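Side-chain contacts in probable ribonuclease HepT (Haemophilus influenzae, PDB 1JOG), which probably acts as the RNase toxin of a type VII toxin-antitoxin system, is neutralised by the antitoxin MntA, and binds nucleotides when mixed with it: residues N29-Q34 and T41-A46; E55-M60 and S97-Y102; K59-Q64 and F90-D95; R106-H111 and M119-Q124. All coordinates share one frame; numbering follows the deposited sequence.

Contact 1: residues N29-Q34 and T41-A46; sequences NWFDMQ and TLIAGA
Leu-42 pushes one methyl group, CD1, against the rims of two aromatic rings. These are the rings of Trp-30 and Phe-31. CD1 lies 3.9 Å from CZ3 of Trp-30, and CH2 of the same ring is almost as near. It also meets CD1 and CE1 of Phe-31, with CE1 at 4.1 Å. Both rings offer an edge to the methyl, close to the ring plane, so the methyl lies over neither ring face. The Trp-30 and Leu-42 side chains cross at about a right angle. Those of Phe-31 and Leu-42 run past each other in opposite directions. Both aromatic residues have CG anti to the backbone N (chi1 177° for Trp-30), which swings the two rings in the direction of helix 36-68. Ile-43 adds a looser touch, with CG1 4.5 Å from Phe-31 CZ.

Gln-34 folds back over one face of the indole, near its rim. Its NE2 is modelled very close to Trp-30 O, and the details of that bond are doubtful.

The contact lies where short helix 28-31 and the turn after it lead into helix 36-68. It is also at the dimer interface. Trp-30 packs on Val-38 of the second subunit, and Leu-42 on Thr-41 of that subunit. On its own chain, Trp-30 touches Gln-24 of helix 8-26.

No hydrogen bond or ion pair joins the two segments. The contact is therefore apolar and non-directional. It rests mainly on one leucine methyl set against two ring edges, with Ile-43 adding to it.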
loop_
_atom_site.group_PDB
_atom_site.type_symbol
_atom_site.label_atom_id
_atom_site.label_comp_id
_atom_site.label_asym_id
_atom_site.label_seq_id
_atom_site.Cartn_x
_atom_site.Cartn_y
_atom_site.Cartn_z
ATOM N N ASN A 29 -17.222 -9.149 18.143
ATOM C CA ASN A 29 -17.442 -10.552 18.422
ATOM C C ASN A 29 -16.839 -11.430 17.356
ATOM O O ASN A 29 -16.334 -12.497 17.647
ATOM C CB ASN A 29 -18.945 -10.851 18.466
ATOM C CG ASN A 29 -19.494 -10.785 19.850
ATOM O OD1 ASN A 29 -18.929 -11.387 20.776
ATOM N ND2 ASN A 29 -20.610 -10.075 20.012
ATOM N N TRP A 30 -16.918 -10.988 16.106
ATOM C CA TRP A 30 -16.392 -11.808 15.022
ATOM C C TRP A 30 -14.917 -11.636 14.933
ATOM O O TRP A 30 -14.211 -12.650 14.898
ATOM C CB TRP A 30 -17.002 -11.427 13.695
ATOM C CG TRP A 30 -16.408 -12.227 12.624
ATOM C CD1 TRP A 30 -16.740 -13.492 12.282
ATOM C CD2 TRP A 30 -15.339 -11.844 11.765
ATOM N NE1 TRP A 30 -15.948 -13.929 11.276
ATOM C CE2 TRP A 30 -15.077 -12.933 10.921
ATOM C CE3 TRP A 30 -14.592 -10.683 11.616
ATOM C CZ2 TRP A 30 -14.086 -12.903 9.926
ATOM C CZ3 TRP A 30 -13.620 -10.636 10.643
ATOM C CH2 TRP A 30 -13.371 -11.753 9.796
ATOM N N PHE A 31 -14.462 -10.364 14.895
ATOM C CA PHE A 31 -13.033 -9.985 14.839
ATOM C C PHE A 31 -12.211 -10.438 16.088
ATOM O O PHE A 31 -11.059 -10.809 15.950
ATOM C CB PHE A 31 -12.890 -8.467 14.684
ATOM C CG PHE A 31 -11.468 -8.004 14.435
ATOM C CD1 PHE A 31 -10.934 -7.986 13.154
ATOM C CD2 PHE A 31 -10.713 -7.496 15.465
ATOM C CE1 PHE A 31 -9.719 -7.494 12.914
ATOM C CE2 PHE A 31 -9.471 -6.994 15.245
ATOM C CZ PHE A 31 -8.956 -6.975 13.974
ATOM N N ASP A 32 -12.788 -10.455 17.291
ATOM C CA ASP A 32 -11.993 -10.898 18.474
ATOM C C ASP A 32 -11.614 -12.413 18.474
ATOM O O ASP A 32 -10.662 -12.843 19.126
ATOM C CB ASP A 32 -12.762 -10.587 19.763
ATOM C CG ASP A 32 -12.877 -9.109 20.031
ATOM O OD1 ASP A 32 -13.721 -8.746 20.885
ATOM O OD2 ASP A 32 -12.127 -8.319 19.413
HETATM N N MSE A 33 -12.397 -13.197 17.746
HETATM C CA MSE A 33 -12.271 -14.640 17.595
HETATM C C MSE A 33 -11.189 -15.090 16.611
HETATM O O MSE A 33 -10.610 -16.159 16.753
HETATM C CB MSE A 33 -13.639 -15.205 17.081
HETATM C CG MSE A 33 -14.797 -15.260 18.074
HETATM SE SE MSE A 33 -16.384 -16.021 17.287
HETATM C CE MSE A 33 -15.601 -17.562 16.531
ATOM N N GLN A 34 -10.988 -14.285 15.573
ATOM C CA GLN A 34 -10.071 -14.596 14.486
ATOM C C GLN A 34 -8.639 -14.797 14.898
ATOM O O GLN A 34 -8.200 -14.270 15.907
ATOM C CB GLN A 34 -10.085 -13.496 13.439
ATOM C CG GLN A 34 -11.460 -13.111 12.981
ATOM C CD GLN A 34 -12.319 -14.297 12.624
ATOM O OE1 GLN A 34 -11.922 -15.183 11.864
ATOM N NE2 GLN A 34 -13.521 -14.310 13.157
ATOM N N THR A 41 -3.897 -8.681 9.369
ATOM C CA THR A 41 -3.807 -8.641 7.932
ATOM C C THR A 41 -4.982 -7.773 7.508
ATOM O O THR A 41 -4.867 -6.981 6.593
ATOM C CB THR A 41 -3.930 -10.003 7.333
ATOM O OG1 THR A 41 -2.679 -10.696 7.530
ATOM C CG2 THR A 41 -4.272 -9.909 5.740
ATOM N N LEU A 42 -6.084 -7.901 8.241
ATOM C CA LEU A 42 -7.299 -7.159 7.982
ATOM C C LEU A 42 -7.143 -5.679 8.206
ATOM O O LEU A 42 -7.765 -4.875 7.502
ATOM C CB LEU A 42 -8.436 -7.641 8.851
ATOM C CG LEU A 42 -9.192 -8.831 8.296
ATOM C CD1 LEU A 42 -10.215 -9.314 9.328
ATOM C CD2 LEU A 42 -9.822 -8.414 6.934
ATOM N N ILE A 43 -6.356 -5.322 9.202
ATOM C CA ILE A 43 -6.095 -3.910 9.458
ATOM C C ILE A 43 -5.129 -3.442 8.399
ATOM O O ILE A 43 -5.242 -2.326 7.918
ATOM C CB ILE A 43 -5.477 -3.712 10.885
ATOM C CG1 ILE A 43 -6.604 -3.761 11.923
ATOM C CG2 ILE A 43 -4.769 -2.345 10.997
ATOM C CD1 ILE A 43 -6.082 -3.410 13.302
ATOM N N ALA A 44 -4.144 -4.282 8.061
ATOM C CA ALA A 44 -3.183 -3.979 6.977
ATOM C C ALA A 44 -4.023 -3.677 5.704
ATOM O O ALA A 44 -3.844 -2.674 5.057
ATOM C CB ALA A 44 -2.326 -5.180 6.693
ATOM N N GLY A 45 -4.988 -4.549 5.411
ATOM C CA GLY A 45 -5.828 -4.415 4.225
ATOM C C GLY A 45 -6.717 -3.193 4.183
ATOM O O GLY A 45 -6.863 -2.603 3.128
ATOM N N ALA A 46 -7.321 -2.861 5.322
ATOM C CA ALA A 46 -8.177 -1.673 5.471
ATOM C C ALA A 46 -7.301 -0.437 5.217
ATOM O O ALA A 46 -7.751 0.491 4.627
ATOM C CB ALA A 46 -8.779 -1.591 6.864
#

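Contact 2: residues E55-M60 and S97-Y102; sequences ELSLKM and SKWVAY
Two helices of the all-helical bundle, 36-68 and 96-106, pack here through the indole of Trp-99, which meets Ser-57 and Leu-58.

The contacts across the helices are van der Waals in kind. CB of Ser-57 lies 3.9 Å from CH2 of Trp-99 and just as close to CZ3. CD1 of Leu-58 reaches the same six-membered ring at CE3, 4.1 Å away. Both approaches are oblique to the ring. Leu-58 and Trp-99 lie alongside each other and run opposite ways. Trp-99 has CG anti to its carbonyl carbon (chi1 -71°), and its benzo end leads toward helix 36-68.

The polar ends find partners outside the two segments. Ser-57 OG bonds to Val-53 O, one turn back in its own helix, so the hydroxyl is satisfied beside the apolar ring. Tyr-102 OH bonds to Asp-127.

Aromatic contacts come from Tyr-102. It makes an edge-to-face pair with Phe-128 of helix 125-140. It also sits against Trp-99, one turn before it in the helix. CE3 of Trp-99 lies at the edge of the tyrosine ring, in its plane, while Tyr-102 CD1 stands 3.6 Å above the plane of the indole, toward its rim.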
loop_
_atom_site.group_PDB
_atom_site.type_symbol
_atom_site.label_atom_id
_atom_site.label_comp_id
_atom_site.label_asym_id
_atom_site.label_seq_id
_atom_site.Cartn_x
_atom_site.Cartn_y
_atom_site.Cartn_z
ATOM N N GLU A 55 -6.049 8.357 -2.877
ATOM C CA GLU A 55 -5.488 8.553 -4.208
ATOM C C GLU A 55 -6.574 8.830 -5.288
ATOM O O GLU A 55 -6.535 9.857 -5.933
ATOM C CB GLU A 55 -4.704 7.346 -4.649
ATOM C CG GLU A 55 -3.299 7.657 -5.086
ATOM C CD GLU A 55 -2.352 7.457 -3.930
ATOM O OE1 GLU A 55 -2.203 8.405 -3.134
ATOM O OE2 GLU A 55 -1.783 6.341 -3.796
ATOM N N LEU A 56 -7.564 7.956 -5.371
ATOM C CA LEU A 56 -8.652 8.072 -6.337
ATOM C C LEU A 56 -9.422 9.347 -6.075
ATOM O O LEU A 56 -9.761 10.113 -7.020
ATOM C CB LEU A 56 -9.574 6.850 -6.272
ATOM C CG LEU A 56 -9.488 5.448 -6.961
ATOM C CD1 LEU A 56 -8.233 5.261 -7.715
ATOM C CD2 LEU A 56 -9.607 4.292 -5.938
ATOM N N SER A 57 -9.681 9.619 -4.795
ATOM C CA SER A 57 -10.423 10.867 -4.477
ATOM C C SER A 57 -9.632 12.030 -5.040
ATOM O O SER A 57 -10.223 12.963 -5.573
ATOM C CB SER A 57 -10.619 11.110 -2.945
ATOM O OG SER A 57 -11.478 10.118 -2.369
ATOM N N LEU A 58 -8.296 12.004 -4.918
ATOM C CA LEU A 58 -7.562 13.126 -5.454
ATOM C C LEU A 58 -7.485 13.082 -6.973
ATOM O O LEU A 58 -7.411 14.130 -7.628
ATOM C CB LEU A 58 -6.183 13.267 -4.813
ATOM C CG LEU A 58 -6.427 14.290 -3.706
ATOM C CD1 LEU A 58 -6.200 13.714 -2.311
ATOM C CD2 LEU A 58 -5.617 15.516 -3.990
ATOM N N LYS A 59 -7.527 11.886 -7.547
ATOM C CA LYS A 59 -7.469 11.826 -8.991
ATOM C C LYS A 59 -8.747 12.466 -9.512
ATOM O O LYS A 59 -8.679 13.233 -10.431
ATOM C CB LYS A 59 -7.320 10.396 -9.506
ATOM C CG LYS A 59 -5.906 10.050 -9.849
ATOM C CD LYS A 59 -5.394 8.890 -9.020
ATOM C CE LYS A 59 -3.943 8.500 -9.365
ATOM N NZ LYS A 59 -3.726 7.086 -8.872
HETATM N N MSE A 60 -9.883 12.203 -8.861
HETATM C CA MSE A 60 -11.182 12.745 -9.277
HETATM C C MSE A 60 -11.276 14.245 -9.102
HETATM O O MSE A 60 -11.823 14.907 -9.953
HETATM C CB MSE A 60 -12.351 12.083 -8.493
HETATM C CG MSE A 60 -12.522 10.589 -8.853
HETATM SE SE MSE A 60 -13.000 10.366 -10.754
HETATM C CE MSE A 60 -11.572 9.709 -11.509
ATOM N N SER A 97 -7.948 21.339 5.503
ATOM C CA SER A 97 -6.941 21.018 6.539
ATOM C C SER A 97 -7.020 19.511 6.726
ATOM O O SER A 97 -6.015 18.814 6.900
ATOM C CB SER A 97 -7.278 21.724 7.838
ATOM O OG SER A 97 -8.596 21.422 8.204
ATOM N N LYS A 98 -8.218 18.993 6.578
ATOM C CA LYS A 98 -8.408 17.536 6.650
ATOM C C LYS A 98 -7.729 16.714 5.512
ATOM O O LYS A 98 -7.118 15.651 5.760
ATOM C CB LYS A 98 -9.887 17.220 6.623
ATOM C CG LYS A 98 -10.581 17.494 7.873
ATOM C CD LYS A 98 -12.031 17.180 7.723
ATOM C CE LYS A 98 -12.791 17.850 8.837
ATOM N NZ LYS A 98 -12.960 19.300 8.535
ATOM N N TRP A 99 -7.859 17.173 4.266
ATOM C CA TRP A 99 -7.216 16.433 3.168
ATOM C C TRP A 99 -5.727 16.586 3.308
ATOM O O TRP A 99 -4.975 15.666 2.989
ATOM C CB TRP A 99 -7.717 16.919 1.813
ATOM C CG TRP A 99 -9.127 16.465 1.634
ATOM C CD1 TRP A 99 -10.312 17.166 1.960
ATOM C CD2 TRP A 99 -9.537 15.196 1.178
ATOM N NE1 TRP A 99 -11.393 16.370 1.716
ATOM C CE2 TRP A 99 -10.952 15.163 1.225
ATOM C CE3 TRP A 99 -8.853 14.072 0.733
ATOM C CZ2 TRP A 99 -11.678 14.047 0.853
ATOM C CZ3 TRP A 99 -9.600 12.958 0.391
ATOM C CH2 TRP A 99 -10.972 12.945 0.442
ATOM N N VAL A 100 -5.293 17.720 3.867
ATOM C CA VAL A 100 -3.876 17.906 4.067
ATOM C C VAL A 100 -3.406 16.855 5.077
ATOM O O VAL A 100 -2.338 16.254 4.951
ATOM C CB VAL A 100 -3.578 19.316 4.573
ATOM C CG1 VAL A 100 -2.158 19.376 5.068
ATOM C CG2 VAL A 100 -3.736 20.323 3.458
ATOM N N ALA A 101 -4.236 16.610 6.075
ATOM C CA ALA A 101 -3.904 15.626 7.087
ATOM C C ALA A 101 -4.017 14.216 6.468
ATOM O O ALA A 101 -3.222 13.337 6.802
ATOM C CB ALA A 101 -4.868 15.795 8.339
ATOM N N TYR A 102 -4.991 13.975 5.587
ATOM C CA TYR A 102 -5.089 12.631 4.943
ATOM C C TYR A 102 -3.799 12.283 4.127
ATOM O O TYR A 102 -3.363 11.148 4.053
ATOM C CB TYR A 102 -6.332 12.589 4.074
ATOM C CG TYR A 102 -7.624 12.732 4.860
ATOM C CD1 TYR A 102 -8.788 13.243 4.265
ATOM C CD2 TYR A 102 -7.676 12.356 6.206
ATOM C CE1 TYR A 102 -9.939 13.378 4.991
ATOM C CE2 TYR A 102 -8.802 12.485 6.937
ATOM C CZ TYR A 102 -9.941 13.007 6.342
ATOM O OH TYR A 102 -11.064 13.263 7.140
#

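Contact 3: residues K59-Q64 and F90-D95; sequences KMMKRQ and FGLIGD
A Schellman motif ends helix 80-89, and the loop that follows lays Leu-92 and Ile-93 against Met-61 and Gln-64 of helix 36-68. Gly-91 is the C-prime residue of the motif and has positive phi. Its N bonds to Leu-88 O, and Leu-92 N bonds to Ala-87 O.

Leu-92 points at the helix and touches it with CD1. This methyl lies 3.5 Å from CG of Gln-64 and 4.2 Å from CA of Met-61. Gln-64 has CG anti to the backbone N (chi1 180°) and bends at chi2. It thus meets the leucine with its aliphatic part, while NE2 bonds to Asp-68 in the same helix.

Met-61 is a selenomethionine, extended beyond CG. Its CE ends 3.7 Å from CG2 of Ile-93, and the two side chains cross at about a right angle. Met-61 also packs on Ile-83, Leu-84 and Ala-87 of helix 80-89. Leu-135 of helix 125-140 touches it too.

The loop closes at Asp-95, whose OD2 makes a weak bond to Ser-97 N. Buried apolar residues here fill a short loop joining two helices, with a Schellman C-cap on one and an aspartate N-cap on the next.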
loop_
_atom_site.group_PDB
_atom_site.type_symbol
_atom_site.label_atom_id
_atom_site.label_comp_id
_atom_site.label_asym_id
_atom_site.label_seq_id
_atom_site.Cartn_x
_atom_site.Cartn_y
_atom_site.Cartn_z
ATOM N N LYS A 59 -7.527 11.886 -7.547
ATOM C CA LYS A 59 -7.469 11.826 -8.991
ATOM C C LYS A 59 -8.747 12.466 -9.512
ATOM O O LYS A 59 -8.679 13.233 -10.431
ATOM C CB LYS A 59 -7.320 10.396 -9.506
ATOM C CG LYS A 59 -5.906 10.050 -9.849
ATOM C CD LYS A 59 -5.394 8.890 -9.020
ATOM C CE LYS A 59 -3.943 8.500 -9.365
ATOM N NZ LYS A 59 -3.726 7.086 -8.872
HETATM N N MSE A 60 -9.883 12.203 -8.861
HETATM C CA MSE A 60 -11.182 12.745 -9.277
HETATM C C MSE A 60 -11.276 14.245 -9.102
HETATM O O MSE A 60 -11.823 14.907 -9.953
HETATM C CB MSE A 60 -12.351 12.083 -8.493
HETATM C CG MSE A 60 -12.522 10.589 -8.853
HETATM SE SE MSE A 60 -13.000 10.366 -10.754
HETATM C CE MSE A 60 -11.572 9.709 -11.509
HETATM N N MSE A 61 -10.746 14.796 -8.019
HETATM C CA MSE A 61 -10.816 16.215 -7.889
HETATM C C MSE A 61 -10.012 16.746 -9.073
HETATM O O MSE A 61 -10.341 17.762 -9.624
HETATM C CB MSE A 61 -10.131 16.715 -6.623
HETATM C CG MSE A 61 -10.845 16.367 -5.328
HETATM SE SE MSE A 61 -9.705 16.930 -3.810
HETATM C CE MSE A 61 -10.561 15.469 -2.753
ATOM N N LYS A 62 -8.931 16.066 -9.425
ATOM C CA LYS A 62 -8.069 16.544 -10.471
ATOM C C LYS A 62 -8.807 16.500 -11.813
ATOM O O LYS A 62 -8.949 17.515 -12.509
ATOM C CB LYS A 62 -6.824 15.695 -10.532
ATOM C CG LYS A 62 -5.714 16.389 -11.291
ATOM C CD LYS A 62 -4.387 15.612 -11.261
ATOM C CE LYS A 62 -3.460 16.067 -12.408
ATOM N NZ LYS A 62 -2.035 15.627 -12.268
ATOM N N ARG A 63 -9.320 15.332 -12.169
ATOM C CA ARG A 63 -10.006 15.260 -13.425
ATOM C C ARG A 63 -11.168 16.218 -13.455
ATOM O O ARG A 63 -11.517 16.694 -14.516
ATOM C CB ARG A 63 -10.522 13.870 -13.719
ATOM C CG ARG A 63 -10.006 13.318 -15.023
ATOM C CD ARG A 63 -10.279 11.823 -15.151
ATOM N NE ARG A 63 -11.656 11.500 -14.758
ATOM C CZ ARG A 63 -12.093 10.242 -14.701
ATOM N NH1 ARG A 63 -11.251 9.221 -15.014
ATOM N NH2 ARG A 63 -13.364 10.012 -14.331
ATOM N N GLN A 64 -11.754 16.515 -12.303
ATOM C CA GLN A 64 -12.916 17.394 -12.259
ATOM C C GLN A 64 -12.505 18.791 -12.662
ATOM O O GLN A 64 -13.118 19.370 -13.503
ATOM C CB GLN A 64 -13.497 17.401 -10.866
ATOM C CG GLN A 64 -14.696 18.268 -10.678
ATOM C CD GLN A 64 -15.903 17.740 -11.387
ATOM O OE1 GLN A 64 -16.008 16.550 -11.630
ATOM N NE2 GLN A 64 -16.836 18.625 -11.719
ATOM N N PHE A 90 -14.691 24.795 -5.807
ATOM C CA PHE A 90 -15.840 24.141 -6.403
ATOM C C PHE A 90 -16.697 23.489 -5.349
ATOM O O PHE A 90 -17.630 22.786 -5.708
ATOM C CB PHE A 90 -15.409 23.092 -7.433
ATOM C CG PHE A 90 -14.675 23.669 -8.638
ATOM C CD1 PHE A 90 -13.869 24.821 -8.516
ATOM C CD2 PHE A 90 -14.748 23.041 -9.886
ATOM C CE1 PHE A 90 -13.132 25.347 -9.624
ATOM C CE2 PHE A 90 -14.031 23.536 -11.013
ATOM C CZ PHE A 90 -13.216 24.697 -10.876
ATOM N N GLY A 91 -16.409 23.705 -4.045
ATOM C CA GLY A 91 -17.277 23.077 -3.023
ATOM C C GLY A 91 -17.276 21.541 -3.162
ATOM O O GLY A 91 -18.283 20.886 -2.867
ATOM N N LEU A 92 -16.159 20.959 -3.642
ATOM C CA LEU A 92 -16.013 19.495 -3.793
ATOM C C LEU A 92 -15.631 18.947 -2.393
ATOM O O LEU A 92 -16.087 17.916 -1.994
ATOM C CB LEU A 92 -14.944 19.155 -4.833
ATOM C CG LEU A 92 -15.306 19.213 -6.351
ATOM C CD1 LEU A 92 -14.051 18.774 -7.242
ATOM C CD2 LEU A 92 -16.461 18.227 -6.653
ATOM N N ILE A 93 -14.828 19.686 -1.641
ATOM C CA ILE A 93 -14.491 19.310 -0.270
ATOM C C ILE A 93 -14.943 20.557 0.429
ATOM O O ILE A 93 -15.339 21.531 -0.253
ATOM C CB ILE A 93 -12.945 19.107 -0.046
ATOM C CG1 ILE A 93 -12.125 20.309 -0.546
ATOM C CG2 ILE A 93 -12.580 17.793 -0.764
ATOM C CD1 ILE A 93 -10.665 20.332 -0.116
ATOM N N GLY A 94 -14.878 20.555 1.757
ATOM C CA GLY A 94 -15.303 21.724 2.509
ATOM C C GLY A 94 -14.252 22.166 3.497
ATOM O O GLY A 94 -14.274 23.296 3.990
ATOM N N ASP A 95 -13.319 21.266 3.790
ATOM C CA ASP A 95 -12.234 21.590 4.713
ATOM C C ASP A 95 -10.987 20.965 4.109
ATOM O O ASP A 95 -10.936 19.760 3.956
ATOM C CB ASP A 95 -12.535 20.986 6.106
ATOM C CG ASP A 95 -11.589 21.466 7.194
ATOM O OD1 ASP A 95 -12.134 21.820 8.260
ATOM O OD2 ASP A 95 -10.336 21.488 7.014
#

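Contact 4: residues R106-H111 and M119-Q124; sequences RNITSH and MAVYAQ
Val-121 of helix 115-123 packs with its two methyl groups on Ile-108 and Thr-109, which belong to the RX(4)HXY motif.

These contacts are apolar. CG2 of Val-121 lies 4.2 Å from CG1 of Ile-108, and CG1 of Val-121 lies 4.3 Å from CG2 of Thr-109. The valine thus uses a different branch for each partner. Ile-108 places CG1 between its backbone N and carbonyl carbon (chi1 57°), which brings this branch to the valine. Met-105 of helix 96-106 also touches Val-121.

Backbone bonds shape the motif segment. Arg-106 to Thr-109 form a type I beta turn, with Thr-109 N bonded to Arg-106 O. A 3-10 segment follows at 109-111. There His-111 N bonds to Ile-108 O at 2.7 Å.

Polar side-chain bonds lead to helix 36-68. Thr-109 OG1 hydrogen-bonds with Glu-51 OE1 and lies 3.0 Å from Arg-106 O. The CB of Arg-106 points away from helix 115-123, and its NE forms a salt bridge with Glu-55 OE2. By similarity, Arg-106 and His-111 are active-site residues.

Thr-109 therefore has two roles. Its methyl meets Val-121, while its hydroxyl hydrogen-bonds with Glu-51. The side chains of Arg-106 and His-111 take no part in the contact. Apolar side-chain packing joins the motif segment to helix 115-123, while the polar bonds of Arg-106 and Thr-109 run to helix 36-68.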
loop_
_atom_site.group_PDB
_atom_site.type_symbol
_atom_site.label_atom_id
_atom_site.label_comp_id
_atom_site.label_asym_id
_atom_site.label_seq_id
_atom_site.Cartn_x
_atom_site.Cartn_y
_atom_site.Cartn_z
ATOM N N ARG A 106 -1.418 9.451 4.604
ATOM C CA ARG A 106 -0.961 8.612 3.511
ATOM C C ARG A 106 0.537 8.398 3.421
ATOM O O ARG A 106 0.945 7.253 3.167
ATOM C CB ARG A 106 -1.448 8.993 2.129
ATOM C CG ARG A 106 -0.991 7.818 1.253
ATOM C CD ARG A 106 -1.431 7.832 -0.112
ATOM N NE ARG A 106 -0.986 6.641 -0.832
ATOM C CZ ARG A 106 0.142 5.998 -0.554
ATOM N NH1 ARG A 106 0.951 6.382 0.439
ATOM N NH2 ARG A 106 0.502 5.010 -1.333
ATOM N N ASN A 107 1.321 9.455 3.637
ATOM C CA ASN A 107 2.801 9.409 3.606
ATOM C C ASN A 107 3.432 8.666 4.773
ATOM O O ASN A 107 4.637 8.653 4.832
ATOM C CB ASN A 107 3.426 10.787 3.635
ATOM C CG ASN A 107 3.029 11.679 2.387
ATOM O OD1 ASN A 107 2.904 11.180 1.267
ATOM N ND2 ASN A 107 2.869 12.998 2.601
ATOM N N ILE A 108 2.661 8.113 5.731
ATOM C CA ILE A 108 3.298 7.318 6.788
ATOM C C ILE A 108 2.785 5.875 6.739
ATOM O O ILE A 108 3.208 5.029 7.527
ATOM C CB ILE A 108 3.032 7.905 8.226
ATOM C CG1 ILE A 108 1.529 8.010 8.519
ATOM C CG2 ILE A 108 3.742 9.195 8.305
ATOM C CD1 ILE A 108 1.183 8.760 9.734
ATOM N N THR A 109 1.837 5.593 5.840
ATOM C CA THR A 109 1.343 4.228 5.766
ATOM C C THR A 109 2.467 3.261 5.395
ATOM O O THR A 109 2.319 2.069 5.655
ATOM C CB THR A 109 0.196 4.065 4.785
ATOM O OG1 THR A 109 0.671 4.322 3.477
ATOM C CG2 THR A 109 -0.931 5.008 5.143
ATOM N N SER A 110 3.571 3.744 4.796
ATOM C CA SER A 110 4.709 2.845 4.493
ATOM C C SER A 110 5.380 2.425 5.803
ATOM O O SER A 110 6.243 1.529 5.813
ATOM C CB SER A 110 5.805 3.489 3.609
ATOM O OG SER A 110 6.497 4.583 4.266
ATOM N N HIS A 111 4.995 3.063 6.907
ATOM C CA HIS A 111 5.570 2.667 8.223
ATOM C C HIS A 111 4.631 1.731 8.961
ATOM O O HIS A 111 4.919 1.266 10.060
ATOM C CB HIS A 111 5.853 3.892 9.094
ATOM C CG HIS A 111 6.857 4.798 8.488
ATOM N ND1 HIS A 111 7.562 4.447 7.358
ATOM C CD2 HIS A 111 7.228 6.061 8.791
ATOM C CE1 HIS A 111 8.324 5.461 6.986
ATOM N NE2 HIS A 111 8.138 6.455 7.839
HETATM N N MSE A 119 -2.275 0.880 14.001
HETATM C CA MSE A 119 -3.539 1.050 14.776
HETATM C C MSE A 119 -3.894 2.554 14.730
HETATM O O MSE A 119 -5.054 2.965 14.613
HETATM C CB MSE A 119 -3.333 0.691 16.276
HETATM C CG MSE A 119 -3.101 -0.826 16.591
HETATM SE SE MSE A 119 -4.417 -1.975 15.810
HETATM C CE MSE A 119 -6.119 -1.233 16.285
ATOM N N ALA A 120 -2.857 3.369 14.850
ATOM C CA ALA A 120 -3.056 4.808 14.877
ATOM C C ALA A 120 -3.665 5.270 13.533
ATOM O O ALA A 120 -4.589 6.093 13.505
ATOM C CB ALA A 120 -1.732 5.500 15.157
ATOM N N VAL A 121 -3.194 4.714 12.423
ATOM C CA VAL A 121 -3.732 5.129 11.155
ATOM C C VAL A 121 -5.141 4.559 10.989
ATOM O O VAL A 121 -6.048 5.215 10.455
ATOM C CB VAL A 121 -2.785 4.685 9.996
ATOM C CG1 VAL A 121 -3.488 4.759 8.620
ATOM C CG2 VAL A 121 -1.554 5.563 10.017
ATOM N N TYR A 122 -5.362 3.368 11.506
ATOM C CA TYR A 122 -6.675 2.769 11.282
ATOM C C TYR A 122 -7.755 3.522 12.040
ATOM O O TYR A 122 -8.858 3.725 11.570
ATOM C CB TYR A 122 -6.628 1.306 11.664
ATOM C CG TYR A 122 -7.963 0.584 11.527
ATOM C CD1 TYR A 122 -8.352 0.054 10.301
ATOM C CD2 TYR A 122 -8.872 0.538 12.588
ATOM C CE1 TYR A 122 -9.668 -0.500 10.102
ATOM C CE2 TYR A 122 -10.200 -0.034 12.440
ATOM C CZ TYR A 122 -10.578 -0.549 11.173
ATOM O OH TYR A 122 -11.818 -1.149 10.965
ATOM N N ALA A 123 -7.410 3.952 13.231
ATOM C CA ALA A 123 -8.328 4.696 14.058
ATOM C C ALA A 123 -8.839 5.984 13.335
ATOM O O ALA A 123 -9.865 6.556 13.679
ATOM C CB ALA A 123 -7.587 5.101 15.359
ATOM N N GLN A 124 -8.063 6.490 12.395
ATOM C CA GLN A 124 -8.431 7.710 11.709
ATOM C C GLN A 124 -9.350 7.420 10.527
ATOM O O GLN A 124 -9.874 8.350 9.939
ATOM C CB GLN A 124 -7.131 8.462 11.223
ATOM C CG GLN A 124 -6.090 8.822 12.291
ATOM C CD GLN A 124 -4.757 9.436 11.743
ATOM O OE1 GLN A 124 -4.745 10.129 10.726
ATOM N NE2 GLN A 124 -3.642 9.196 12.454
#

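Helix 36-68 supplies one side of contacts 1, 2 and 3. Contacts 1 and 3 lie on opposite sides of the chain's centre, with centres about 32 Å apart. Contacts 2 and 3 are neighbours, about 9 Å between centres, and share Lys-59 and Met-60. They also touch directly, as CE of Met-61 lies 4.0 Å from CE2 of Trp-99. Contact 4 holds the probable active-site residues Arg-106 and His-111. It is tied to contact 2 by the salt bridge from Arg-106 NE to Glu-55 OE2, 3.1 Å long. It meets contact 1 where Ala-46 CB lies 3.5 Å from Tyr-122 CE1. Contact 3 lies away from the site, its centre about 23 Å from that of contact 4.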